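Local structure of S12 family peptidase (Streptomyces sp. 82F2, 3WWX) at residues Thr249-Leu254 against Ser310-Thr315; Ile54-Thr59 against Val281-Gly286; Leu287-Asp290 against Val296-Trp299; Tyr49-Ile54 against Arg245-Phe250; Ala27-Gly32 against Glu339-Gly344. The protein probably hydrolyses amide bonds of D-configured substrates, as a D-stereospecific amidohydrolase of the serine beta-lactamase-like S12 peptidase family. All coordinates share one frame; numbering follows the deposited sequence.

Contact 1: Thr249-Leu254 against Ser310-Thr315; sequences TFYRAL and SLAQVT
The Tyr251 ring lies obliquely against the methyl of Ala312. Its CE2 is 3.5 Å from Ala312 CB, and the neighbouring ring atom Tyr251 CD2 is 3.7 Å from the same methyl. CG of Tyr251 stands opposite the carbonyl carbon (chi1 -80°), which carries the ring out from the helix to the strand. One face of this ring takes CD2 of Phe250, offset toward the rim. The ring is therefore held by a residue of its own helix as well as by the strand. Its hydroxyl is hydrogen-bonded to OG1 of Thr57, which gives the buried oxygen a partner.

Val314, two residues after Ala312, packs nearer the helix backbone. Its CG1 is 3.8 Å from Tyr251 O and 4.2 Å from Tyr251 CB. Its other branch, CG2, is anti to the backbone N and lies 4.2 Å from CG of Arg252. Only the aliphatic root of Arg252 is used here. Its guanidinium goes on to a hydrogen bond between NH1 and Ser321 OG on the next strand.

No hydrogen bond joins the two segments, so the contact is apolar packing. It lays helix 244-255 on strand 308-315 of the large antiparallel sheet. The segment axes approach to 8.2 Å and make an angle of 32°. Phe250 and Leu254 face helix 55-68, while strand 308-315 runs between strands 297-305 and 320-326.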
# COMPACT_ATOMS: atom_id res chain seq x y z
N THR A 249 -2.06 -8.43 11.99
CA THR A 249 -3.41 -8.95 12.21
C THR A 249 -4.21 -8.99 10.91
O THR A 249 -4.89 -9.97 10.57
CB THR A 249 -4.14 -8.10 13.25
OG1 THR A 249 -3.37 -8.12 14.46
CG2 THR A 249 -5.55 -8.62 13.50
N PHE A 250 -4.11 -7.91 10.15
CA PHE A 250 -4.81 -7.79 8.89
C PHE A 250 -4.32 -8.80 7.85
O PHE A 250 -5.12 -9.59 7.31
CB PHE A 250 -4.70 -6.37 8.33
CG PHE A 250 -5.19 -6.26 6.90
CD1 PHE A 250 -6.53 -6.45 6.59
CD2 PHE A 250 -4.31 -5.97 5.86
CE1 PHE A 250 -6.98 -6.36 5.28
CE2 PHE A 250 -4.75 -5.87 4.55
CZ PHE A 250 -6.10 -6.07 4.27
N TYR A 251 -3.02 -8.84 7.58
CA TYR A 251 -2.53 -9.73 6.53
C TYR A 251 -2.69 -11.21 6.91
O TYR A 251 -3.00 -12.03 6.04
CB TYR A 251 -1.09 -9.40 6.13
CG TYR A 251 -1.00 -8.21 5.16
CD1 TYR A 251 -1.18 -8.38 3.80
CD2 TYR A 251 -0.74 -6.94 5.63
CE1 TYR A 251 -1.13 -7.31 2.92
CE2 TYR A 251 -0.70 -5.86 4.75
CZ TYR A 251 -0.88 -6.06 3.41
OH TYR A 251 -0.82 -4.96 2.59
N ARG A 252 -2.53 -11.54 8.18
CA ARG A 252 -2.79 -12.92 8.63
C ARG A 252 -4.25 -13.28 8.38
O ARG A 252 -4.54 -14.31 7.77
CB ARG A 252 -2.46 -13.08 10.11
CG ARG A 252 -0.97 -12.94 10.46
CD ARG A 252 -0.73 -12.96 11.97
NE ARG A 252 -0.83 -14.32 12.49
CZ ARG A 252 0.18 -15.18 12.56
NH1 ARG A 252 1.41 -14.81 12.21
NH2 ARG A 252 -0.05 -16.41 13.00
N ALA A 253 -5.18 -12.44 8.83
CA ALA A 253 -6.60 -12.71 8.62
C ALA A 253 -6.93 -12.82 7.15
O ALA A 253 -7.72 -13.66 6.72
CB ALA A 253 -7.46 -11.65 9.27
N LEU A 254 -6.35 -11.94 6.35
CA LEU A 254 -6.60 -11.95 4.92
C LEU A 254 -6.16 -13.26 4.26
O LEU A 254 -6.96 -13.92 3.58
CB LEU A 254 -5.85 -10.80 4.26
CG LEU A 254 -6.08 -10.66 2.74
CD1 LEU A 254 -7.51 -10.30 2.42
CD2 LEU A 254 -5.15 -9.56 2.21
N SER A 310 7.32 1.29 4.39
CA SER A 310 6.66 0.27 5.19
C SER A 310 6.73 -1.07 4.49
O SER A 310 6.83 -1.15 3.26
CB SER A 310 5.19 0.63 5.41
OG SER A 310 5.08 1.87 6.09
N LEU A 311 6.70 -2.12 5.30
CA LEU A 311 6.68 -3.47 4.78
C LEU A 311 5.66 -4.28 5.59
O LEU A 311 5.41 -4.02 6.77
CB LEU A 311 8.08 -4.10 4.81
CG LEU A 311 8.71 -4.24 6.18
CD1 LEU A 311 8.44 -5.63 6.76
CD2 LEU A 311 10.22 -3.96 6.12
N ALA A 312 5.07 -5.27 4.92
CA ALA A 312 4.09 -6.17 5.54
C ALA A 312 4.04 -7.43 4.71
O ALA A 312 3.80 -7.36 3.50
CB ALA A 312 2.72 -5.53 5.59
N GLN A 313 4.30 -8.57 5.33
CA GLN A 313 4.40 -9.84 4.61
C GLN A 313 3.90 -10.98 5.47
O GLN A 313 4.06 -10.95 6.69
CB GLN A 313 5.86 -10.11 4.24
CG GLN A 313 6.48 -9.09 3.26
CD GLN A 313 5.87 -9.12 1.87
OE1 GLN A 313 5.32 -10.13 1.42
NE2 GLN A 313 6.01 -8.01 1.14
N VAL A 314 3.30 -11.97 4.83
CA VAL A 314 2.89 -13.18 5.51
C VAL A 314 3.09 -14.39 4.61
O VAL A 314 3.04 -14.28 3.39
CB VAL A 314 1.44 -13.06 5.98
CG1 VAL A 314 0.44 -13.04 4.81
CG2 VAL A 314 1.11 -14.11 6.98
N THR A 315 3.30 -15.56 5.21
CA THR A 315 3.27 -16.79 4.41
C THR A 315 1.85 -17.06 3.93
O THR A 315 0.89 -16.47 4.42
CB THR A 315 3.84 -17.97 5.23
OG1 THR A 315 3.19 -17.98 6.50
CG2 THR A 315 5.34 -17.78 5.44

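Contact 2: Ile54-Thr59 against Val281-Gly286; sequences ITKTFT and VGYGLG
Thr57 OG1 donates a hydrogen bond to the carbonyl oxygen of Gly286, with an O-to-O distance of 2.7 Å. The hydroxyl arrives almost in line with the carbonyl bond, the C=O...donor angle being 169°. The same oxygen also receives a CA-H...O contact from Thr57, with CA and Gly286 O 3.2 Å apart. The methyl, Thr57 CG2, lies 3.6 Å from Gly286 O. One side of Thr57 is thus wrapped round a single carbonyl. The backbones are close here, with the CA atoms of Thr57 and Gly286 4.6 Å apart. Gly286 has a positive phi (62°).

A second touch is made by Lys56 and Tyr283, which cross at about a right angle. Lys56 CD is 3.8 Å from Tyr283 OH. The lysine chain is extended as far as CE and then bends (chi4 67°), carrying NZ away from the tyrosine.

The next shell fixes these groups. Lys56 NZ is hydrogen-bonded to Tyr158 OH, Asn160 OD1 and Ala237 O. Tyr283 OH is hydrogen-bonded to His301 NE2, and the Tyr283 ring meets His104 edge to face.

Ser53 and Lys56 form a Ser-x-x-Lys sequence leading into helix 55-68, and Tyr158 and Asn160 a Tyr-x-Asn sequence. Both match the active-site motifs of class C beta-lactamases and related DD-peptidases, so Ser53 and Lys56 probably have the same role here.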
# COMPACT_ATOMS: atom_id res chain seq x y z
N ILE A 54 0.40 0.13 1.13
CA ILE A 54 -0.27 -0.97 1.81
C ILE A 54 -1.79 -0.76 1.87
O ILE A 54 -2.57 -1.72 1.89
CB ILE A 54 0.38 -1.18 3.18
CG1 ILE A 54 1.70 -1.94 3.03
CG2 ILE A 54 -0.55 -1.91 4.16
CD1 ILE A 54 2.60 -1.84 4.25
N THR A 55 -2.21 0.50 1.86
CA THR A 55 -3.63 0.84 1.80
C THR A 55 -4.32 0.10 0.67
O THR A 55 -5.49 -0.29 0.79
CB THR A 55 -3.80 2.35 1.58
OG1 THR A 55 -3.17 3.08 2.65
CG2 THR A 55 -5.27 2.74 1.51
N LYS A 56 -3.62 -0.10 -0.43
CA LYS A 56 -4.20 -0.77 -1.59
C LYS A 56 -4.78 -2.14 -1.24
O LYS A 56 -5.77 -2.55 -1.83
CB LYS A 56 -3.17 -0.93 -2.69
CG LYS A 56 -2.78 0.37 -3.35
CD LYS A 56 -1.92 0.13 -4.59
CE LYS A 56 -1.60 1.42 -5.32
NZ LYS A 56 -0.73 2.32 -4.55
N THR A 57 -4.16 -2.88 -0.33
CA THR A 57 -4.70 -4.19 0.01
C THR A 57 -6.06 -4.06 0.68
O THR A 57 -6.96 -4.88 0.45
CB THR A 57 -3.74 -4.96 0.92
OG1 THR A 57 -2.43 -4.92 0.38
CG2 THR A 57 -4.20 -6.40 1.05
N PHE A 58 -6.23 -3.03 1.51
CA PHE A 58 -7.52 -2.76 2.14
C PHE A 58 -8.57 -2.42 1.08
O PHE A 58 -9.68 -2.95 1.08
CB PHE A 58 -7.41 -1.64 3.16
CG PHE A 58 -6.60 -2.00 4.38
CD1 PHE A 58 -5.22 -1.86 4.38
CD2 PHE A 58 -7.21 -2.46 5.53
CE1 PHE A 58 -4.46 -2.18 5.49
CE2 PHE A 58 -6.44 -2.79 6.66
CZ PHE A 58 -5.07 -2.64 6.64
N THR A 59 -8.23 -1.54 0.16
CA THR A 59 -9.13 -1.16 -0.91
C THR A 59 -9.57 -2.37 -1.75
O THR A 59 -10.78 -2.54 -2.03
CB THR A 59 -8.44 -0.10 -1.78
OG1 THR A 59 -8.13 1.02 -0.95
CG2 THR A 59 -9.30 0.34 -2.95
N VAL A 281 8.12 -13.05 -8.70
CA VAL A 281 7.41 -11.90 -8.14
C VAL A 281 6.14 -11.72 -8.95
O VAL A 281 6.18 -11.68 -10.19
CB VAL A 281 8.25 -10.61 -8.19
CG1 VAL A 281 7.47 -9.41 -7.63
CG2 VAL A 281 9.52 -10.80 -7.41
N GLY A 282 5.00 -11.68 -8.26
CA GLY A 282 3.73 -11.54 -8.94
C GLY A 282 2.89 -10.49 -8.25
O GLY A 282 3.05 -10.25 -7.04
N TYR A 283 2.02 -9.84 -9.01
CA TYR A 283 1.08 -8.88 -8.43
C TYR A 283 -0.34 -9.34 -8.71
O TYR A 283 -0.70 -9.55 -9.89
CB TYR A 283 1.33 -7.47 -8.99
CG TYR A 283 0.72 -6.38 -8.13
CD1 TYR A 283 -0.63 -6.10 -8.19
CD2 TYR A 283 1.50 -5.65 -7.24
CE1 TYR A 283 -1.20 -5.13 -7.38
CE2 TYR A 283 0.94 -4.66 -6.42
CZ TYR A 283 -0.40 -4.40 -6.51
OH TYR A 283 -0.93 -3.41 -5.72
N GLY A 284 -1.12 -9.51 -7.66
CA GLY A 284 -2.51 -9.94 -7.76
C GLY A 284 -3.44 -8.75 -7.60
O GLY A 284 -3.20 -7.72 -8.22
N LEU A 285 -4.47 -8.88 -6.77
CA LEU A 285 -5.42 -7.78 -6.60
C LEU A 285 -5.03 -7.00 -5.36
O LEU A 285 -5.41 -7.33 -4.25
CB LEU A 285 -6.86 -8.27 -6.54
CG LEU A 285 -7.28 -9.13 -7.75
CD1 LEU A 285 -8.72 -9.60 -7.60
CD2 LEU A 285 -7.07 -8.44 -9.10
N GLY A 286 -4.23 -5.95 -5.55
CA GLY A 286 -3.74 -5.16 -4.41
C GLY A 286 -2.89 -5.97 -3.43
O GLY A 286 -2.90 -5.70 -2.21

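Contact 3: Leu287-Asp290 against Val296-Trp299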
# COMPACT_ATOMS: atom_id res chain seq x y z
N LEU A 287 -2.19 -6.97 -3.95
CA LEU A 287 -1.43 -7.91 -3.13
C LEU A 287 -0.31 -8.48 -3.96
O LEU A 287 -0.54 -8.78 -5.13
CB LEU A 287 -2.36 -9.02 -2.65
CG LEU A 287 -1.77 -10.02 -1.66
CD1 LEU A 287 -1.53 -9.39 -0.28
CD2 LEU A 287 -2.69 -11.21 -1.54
N MET A 288 0.88 -8.63 -3.39
CA MET A 288 2.04 -9.12 -4.13
C MET A 288 2.53 -10.42 -3.54
O MET A 288 2.37 -10.64 -2.35
CB MET A 288 3.18 -8.12 -4.00
CG MET A 288 3.08 -6.99 -4.96
SD MET A 288 4.60 -6.03 -4.98
CE MET A 288 4.68 -5.50 -3.27
N LYS A 289 3.13 -11.27 -4.38
CA LYS A 289 3.82 -12.47 -3.91
C LYS A 289 5.29 -12.40 -4.30
O LYS A 289 5.65 -11.76 -5.29
CB LYS A 289 3.19 -13.74 -4.48
CG LYS A 289 3.57 -14.07 -5.89
CD LYS A 289 3.05 -15.43 -6.35
CE LYS A 289 3.47 -15.68 -7.78
NZ LYS A 289 2.98 -16.98 -8.30
N ASP A 290 6.14 -13.05 -3.52
CA ASP A 290 7.56 -13.12 -3.84
C ASP A 290 8.04 -14.43 -3.26
O ASP A 290 7.56 -14.86 -2.24
CB ASP A 290 8.30 -11.93 -3.21
CG ASP A 290 9.74 -11.78 -3.71
OD1 ASP A 290 10.15 -12.50 -4.65
OD2 ASP A 290 10.43 -10.91 -3.14
N VAL A 296 10.88 -19.76 0.72
CA VAL A 296 9.63 -19.36 1.37
C VAL A 296 8.94 -18.29 0.54
O VAL A 296 9.55 -17.27 0.13
CB VAL A 296 9.86 -18.87 2.80
CG1 VAL A 296 8.60 -18.27 3.40
CG2 VAL A 296 10.33 -20.03 3.70
N GLU A 297 7.66 -18.51 0.30
CA GLU A 297 6.82 -17.61 -0.47
C GLU A 297 6.06 -16.71 0.49
O GLU A 297 5.39 -17.17 1.41
CB GLU A 297 5.85 -18.44 -1.30
CG GLU A 297 4.87 -17.63 -2.11
CD GLU A 297 3.83 -18.51 -2.80
OE1 GLU A 297 2.73 -18.78 -2.24
OE2 GLU A 297 4.14 -18.93 -3.94
N VAL A 298 6.16 -15.40 0.26
CA VAL A 298 5.46 -14.43 1.08
C VAL A 298 4.51 -13.59 0.25
O VAL A 298 4.72 -13.38 -0.95
CB VAL A 298 6.42 -13.51 1.86
CG1 VAL A 298 7.11 -14.32 2.94
CG2 VAL A 298 7.43 -12.83 0.95
N TRP A 299 3.45 -13.15 0.91
CA TRP A 299 2.37 -12.37 0.34
C TRP A 299 2.22 -11.10 1.15
O TRP A 299 2.25 -11.12 2.38
CB TRP A 299 1.04 -13.17 0.38
CG TRP A 299 1.08 -14.35 -0.53
CD1 TRP A 299 1.63 -15.58 -0.26
CD2 TRP A 299 0.57 -14.42 -1.86
NE1 TRP A 299 1.50 -16.39 -1.36
CE2 TRP A 299 0.85 -15.71 -2.35
CE3 TRP A 299 -0.09 -13.51 -2.69
CZ2 TRP A 299 0.48 -16.12 -3.63
CZ3 TRP A 299 -0.45 -13.90 -3.96
CH2 TRP A 299 -0.15 -15.20 -4.43
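Lys289 has CG between its backbone N and carbonyl carbon (chi1 79°), and Trp299 has CG beside its backbone N (chi1 -67°). These torsions bring the two side chains together, side by side and pointing the same way, on one face of a beta hairpin formed by strands 288-291 and 297-305. CB of Lys289 sits over the six-membered ring of Trp299 in a CH-pi contact. It is 3.4 Å from the ring centroid and only 2° off the normal. The extended lysine chain runs out past the rim of the ring, with Lys289 CD 3.7 Å from Trp299 CH2. Leu287 crosses the indole at about a right angle, its CD2 3.7 Å from Trp299 CE3.

Lys289 and Trp299 are a non-hydrogen-bonded antiparallel pair. Asp290 and Val298, the hydrogen-bonded pair beside them, put their side chains on the other face and exchange two backbone N-H...O bonds. Strand 308-315 continues the large antiparallel sheet beyond Trp299, whose indole also touches Leu255 of helix 244-255.

The rotation of the indole is fixed from within its own strand. Trp299 NE1 donates to Glu297 OE1 at 2.8 Å, nearly in the indole plane but from above the carboxylate plane.

Contact 4: Tyr49-Ile54 against Arg245-Phe250; sequences YRVGSI and RDLQTF
The hydroxyl of Tyr49 is hydrogen-bonded to Ser244 OG, at the start of helix 244-255, and also packs on Leu247. Tyr49 OH is 3.7 Å from Leu247 CD1. The ring meets the same methyl obliquely, with Tyr49 CE2 4.0 Å from Leu247 CD1. The tyrosine tip is thus both tied to the helix and packed on it.

Leu247 carries this contact from the helix side. Its CG stands away from the carbonyl carbon and beside the backbone N (chi1 -73°), directing both methyls at the 49-54 segment. CD1 is shared by Tyr49 and Val51, whose CG1 is 3.9 Å from Leu247 CD1. The valine and leucine side chains slide past each other in opposite directions. Leu247 CD2 turns to Ile54 instead. These two side chains meet tip to tip, with Ile54 CG2 3.8 Å from Leu247 CD2. No hydrogen bond crosses between the two segments.

Leu247 also touches Ala323 of strand 320-326, and Tyr49 and Ile54 touch Ser310 of strand 308-315. The buried patch thus lies between the helix, the large sheet and the turn after strand 49-50. That turn holds Ser53, whose OG is hydrogen-bonded to N of Gly304, a residue lining the octane-1,8-diamine pocket. The patch therefore packs the turn that carries Ser53, probably the nucleophile in this beta-lactamase-like fold, against helix and sheet.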
# COMPACT_ATOMS: atom_id res chain seq x y z
N TYR A 49 2.54 4.68 11.91
CA TYR A 49 3.16 5.26 10.73
C TYR A 49 2.22 5.22 9.55
O TYR A 49 1.25 4.44 9.51
CB TYR A 49 4.49 4.55 10.42
CG TYR A 49 4.45 3.03 10.48
CD1 TYR A 49 4.75 2.36 11.65
CD2 TYR A 49 4.13 2.26 9.38
CE1 TYR A 49 4.75 0.98 11.72
CE2 TYR A 49 4.11 0.87 9.44
CZ TYR A 49 4.43 0.24 10.61
OH TYR A 49 4.44 -1.15 10.67
N ARG A 50 2.49 6.09 8.59
CA ARG A 50 1.78 6.13 7.33
C ARG A 50 2.17 4.91 6.52
O ARG A 50 3.33 4.78 6.11
CB ARG A 50 2.14 7.42 6.60
CG ARG A 50 1.79 8.68 7.38
CD ARG A 50 1.90 9.92 6.48
NE ARG A 50 1.76 11.15 7.26
CZ ARG A 50 0.60 11.62 7.70
NH1 ARG A 50 -0.53 11.03 7.39
NH2 ARG A 50 0.57 12.71 8.45
N VAL A 51 1.23 4.00 6.28
CA VAL A 51 1.55 2.74 5.62
C VAL A 51 1.62 2.86 4.10
O VAL A 51 1.94 1.89 3.40
CB VAL A 51 0.59 1.62 6.01
CG1 VAL A 51 0.47 1.53 7.51
CG2 VAL A 51 -0.79 1.82 5.39
N GLY A 52 1.35 4.06 3.59
CA GLY A 52 1.39 4.26 2.15
C GLY A 52 0.60 3.21 1.37
O GLY A 52 -0.52 2.88 1.74
N SER A 53 1.24 2.70 0.33
CA SER A 53 0.67 1.79 -0.66
C SER A 53 0.04 0.51 -0.09
O SER A 53 -0.75 -0.16 -0.76
CB SER A 53 1.82 1.41 -1.61
OG SER A 53 2.75 2.50 -1.74
N ILE A 54 0.40 0.13 1.13
CA ILE A 54 -0.27 -0.97 1.81
C ILE A 54 -1.79 -0.76 1.87
O ILE A 54 -2.57 -1.72 1.89
CB ILE A 54 0.38 -1.18 3.18
CG1 ILE A 54 1.70 -1.94 3.03
CG2 ILE A 54 -0.55 -1.91 4.16
CD1 ILE A 54 2.60 -1.84 4.25
N ARG A 245 1.71 -4.15 14.63
CA ARG A 245 0.84 -5.21 15.14
C ARG A 245 -0.41 -5.36 14.27
O ARG A 245 -0.70 -6.45 13.75
CB ARG A 245 0.42 -4.90 16.57
CG ARG A 245 -0.41 -5.99 17.23
CD ARG A 245 -0.80 -5.64 18.64
NE ARG A 245 -1.48 -6.77 19.28
CZ ARG A 245 -1.88 -6.78 20.55
NH1 ARG A 245 -1.66 -5.74 21.33
NH2 ARG A 245 -2.50 -7.86 21.03
N ASP A 246 -1.14 -4.26 14.07
CA ASP A 246 -2.37 -4.31 13.30
C ASP A 246 -2.11 -4.77 11.87
O ASP A 246 -2.93 -5.45 11.29
CB ASP A 246 -3.01 -2.93 13.25
CG ASP A 246 -3.79 -2.57 14.51
OD1 ASP A 246 -3.70 -3.28 15.53
OD2 ASP A 246 -4.48 -1.51 14.47
N LEU A 247 -0.98 -4.37 11.29
CA LEU A 247 -0.73 -4.79 9.91
C LEU A 247 -0.61 -6.30 9.82
O LEU A 247 -1.09 -6.92 8.87
CB LEU A 247 0.49 -4.10 9.31
CG LEU A 247 0.30 -2.63 8.95
CD1 LEU A 247 1.62 -2.10 8.43
CD2 LEU A 247 -0.81 -2.41 7.94
N GLN A 248 0.03 -6.90 10.82
CA GLN A 248 0.11 -8.36 10.86
C GLN A 248 -1.28 -8.97 11.06
O GLN A 248 -1.65 -9.93 10.38
CB GLN A 248 1.02 -8.84 11.98
CG GLN A 248 2.47 -8.52 11.78
CD GLN A 248 3.26 -9.03 12.94
OE1 GLN A 248 3.58 -10.22 13.01
NE2 GLN A 248 3.48 -8.17 13.91
N THR A 249 -2.06 -8.43 11.99
CA THR A 249 -3.41 -8.95 12.21
C THR A 249 -4.21 -8.99 10.91
O THR A 249 -4.89 -9.97 10.57
CB THR A 249 -4.14 -8.10 13.25
OG1 THR A 249 -3.37 -8.12 14.46
CG2 THR A 249 -5.55 -8.62 13.50
N PHE A 250 -4.11 -7.91 10.15
CA PHE A 250 -4.81 -7.79 8.89
C PHE A 250 -4.32 -8.80 7.85
O PHE A 250 -5.12 -9.59 7.31
CB PHE A 250 -4.70 -6.37 8.33
CG PHE A 250 -5.19 -6.26 6.90
CD1 PHE A 250 -6.53 -6.45 6.59
CD2 PHE A 250 -4.31 -5.97 5.86
CE1 PHE A 250 -6.98 -6.36 5.28
CE2 PHE A 250 -4.75 -5.87 4.55
CZ PHE A 250 -6.10 -6.07 4.27

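Contact 5: Ala27-Gly32 against Glu339-Gly344; sequences AQARDG and EAEFCG
Glu341 reaches from the C-terminal helix 334-343 to Ala29 on strand 24-31, a packing of terminal helix on antiparallel sheet found in the alpha/beta domain of the serine beta-lactamase fold. Its CB is directed at the strand. CG follows anti to the backbone N (chi1 178°) and is 4.2 Å from Ala29 CB. The same CG lies above one face of the next residue's ring, Phe342, toward its rim. The chain then bends (chi2 59°), which lays the carboxylate against the alanine methyl. Glu341 CD is 3.5 Å from Ala29 CB, and the two oxygens are about as close, with Glu341 OE2 3.6 Å from Ala29 CB.

The buried carboxylate has several polar partners. OE2 is hydrogen-bonded to Thr10 OG1 and His7 ND1, both near the N-terminus of the chain. OE1 is hydrogen-bonded to His320 NE2 on strand 320-326. These bonds fix the carboxylate, and the histidines would probably favour its negative charge.

Asp31, on the more exposed end of the strand, brings a second carboxylate close. Asp31 OD2 and Glu341 OE1 are 4.5 Å apart, a spacing at which like charges would disfavour each other. One water lies between them and probably eases this. The helix end is also tied to the sheet region by the disulfide of Cys343 with Cys294, in the connection between strands 288-291 and 297-305. The bridging water donates to both acids, 2.7 Å from Asp31 OD2 and 2.9 Å from Glu341 OE1.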
# COMPACT_ATOMS: atom_id res chain seq x y z
N ALA A 27 10.07 -3.09 13.64
CA ALA A 27 9.37 -4.23 13.05
C ALA A 27 8.77 -5.07 14.14
O ALA A 27 9.22 -5.03 15.30
CB ALA A 27 10.30 -5.07 12.17
N GLN A 28 7.70 -5.77 13.78
CA GLN A 28 7.16 -6.82 14.61
C GLN A 28 6.96 -8.04 13.75
O GLN A 28 6.76 -7.93 12.54
CB GLN A 28 5.84 -6.42 15.24
CG GLN A 28 5.94 -5.31 16.27
CD GLN A 28 4.59 -4.93 16.85
OE1 GLN A 28 3.66 -5.75 16.86
NE2 GLN A 28 4.45 -3.70 17.32
N ALA A 29 7.00 -9.22 14.38
CA ALA A 29 6.86 -10.46 13.64
C ALA A 29 6.21 -11.49 14.53
O ALA A 29 6.23 -11.38 15.75
CB ALA A 29 8.21 -10.97 13.16
N ARG A 30 5.62 -12.49 13.91
CA ARG A 30 4.99 -13.58 14.65
C ARG A 30 5.11 -14.82 13.80
O ARG A 30 4.44 -14.97 12.77
CB ARG A 30 3.53 -13.24 14.99
CG ARG A 30 2.82 -14.26 15.84
CD ARG A 30 1.48 -13.67 16.28
NE ARG A 30 0.75 -14.56 17.16
CZ ARG A 30 -0.50 -14.96 16.96
NH1 ARG A 30 -1.20 -14.54 15.91
NH2 ARG A 30 -1.06 -15.79 17.83
N ASP A 31 6.00 -15.71 14.23
CA ASP A 31 6.31 -16.93 13.51
C ASP A 31 5.56 -18.08 14.18
O ASP A 31 5.97 -18.61 15.20
CB ASP A 31 7.83 -17.13 13.49
CG ASP A 31 8.27 -18.25 12.57
OD1 ASP A 31 7.56 -19.27 12.53
OD2 ASP A 31 9.32 -18.12 11.89
N GLY A 32 4.42 -18.43 13.60
CA GLY A 32 3.52 -19.42 14.20
C GLY A 32 2.70 -18.74 15.29
O GLY A 32 1.50 -18.47 15.09
N GLU A 339 14.05 -10.86 4.20
CA GLU A 339 14.91 -12.02 4.08
C GLU A 339 15.40 -12.49 5.45
O GLU A 339 15.47 -13.69 5.71
CB GLU A 339 16.09 -11.73 3.16
CG GLU A 339 15.78 -11.85 1.70
CD GLU A 339 15.86 -13.28 1.18
OE1 GLU A 339 16.47 -14.13 1.86
OE2 GLU A 339 15.33 -13.51 0.09
N ALA A 340 15.74 -11.56 6.33
CA ALA A 340 16.21 -11.94 7.66
C ALA A 340 15.13 -12.70 8.41
O ALA A 340 15.36 -13.76 9.01
CB ALA A 340 16.63 -10.72 8.43
N GLU A 341 13.91 -12.18 8.37
CA GLU A 341 12.82 -12.77 9.12
C GLU A 341 12.41 -14.12 8.56
O GLU A 341 12.25 -15.08 9.33
CB GLU A 341 11.62 -11.82 9.14
CG GLU A 341 10.38 -12.38 9.86
CD GLU A 341 10.63 -12.73 11.32
OE1 GLU A 341 9.96 -13.65 11.83
OE2 GLU A 341 11.45 -12.06 11.99
N PHE A 342 12.20 -14.22 7.25
CA PHE A 342 11.64 -15.45 6.69
C PHE A 342 12.68 -16.50 6.32
O PHE A 342 12.35 -17.68 6.23
CB PHE A 342 10.75 -15.13 5.49
CG PHE A 342 9.48 -14.42 5.87
CD1 PHE A 342 8.38 -15.12 6.34
CD2 PHE A 342 9.41 -13.05 5.80
CE1 PHE A 342 7.23 -14.45 6.71
CE2 PHE A 342 8.27 -12.38 6.19
CZ PHE A 342 7.18 -13.08 6.63
N CYS A 343 13.93 -16.07 6.13
CA CYS A 343 15.01 -17.00 5.74
C CYS A 343 16.20 -17.01 6.69
O CYS A 343 17.11 -17.84 6.52
CB CYS A 343 15.49 -16.68 4.32
SG CYS A 343 14.23 -16.94 3.07
N GLY A 344 16.19 -16.13 7.69
CA GLY A 344 17.30 -16.04 8.63
C GLY A 344 18.56 -15.47 8.01
O GLY A 344 19.65 -15.64 8.56
O HOH W 1 11.02 -16.19 12.63

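How the contacts relate
Four of the contacts reach the large antiparallel sheet directly. Helix 244-255 serves both contact 1 and contact 4, whose centres are about 8 Å apart and which share Thr249 and Phe250. Contacts 2 and 4 share Ile54, where strand 49-50 leads into helix 55-68. Contacts 1 and 2 cross along the chain, and Phe250 and Phe58 stack between their helices. Contact 3 follows contact 2 in sequence and is nested within contact 1. Contact 5, centred about 20 Å from contact 2, joins an early strand, 24-31, to the last helix, 334-343, and encloses the others. Contacts 1, 2 and 4 pack the central helices, with the probable active-site motif, against the sheet; contacts 3 and 5 hold its hairpin and its other face.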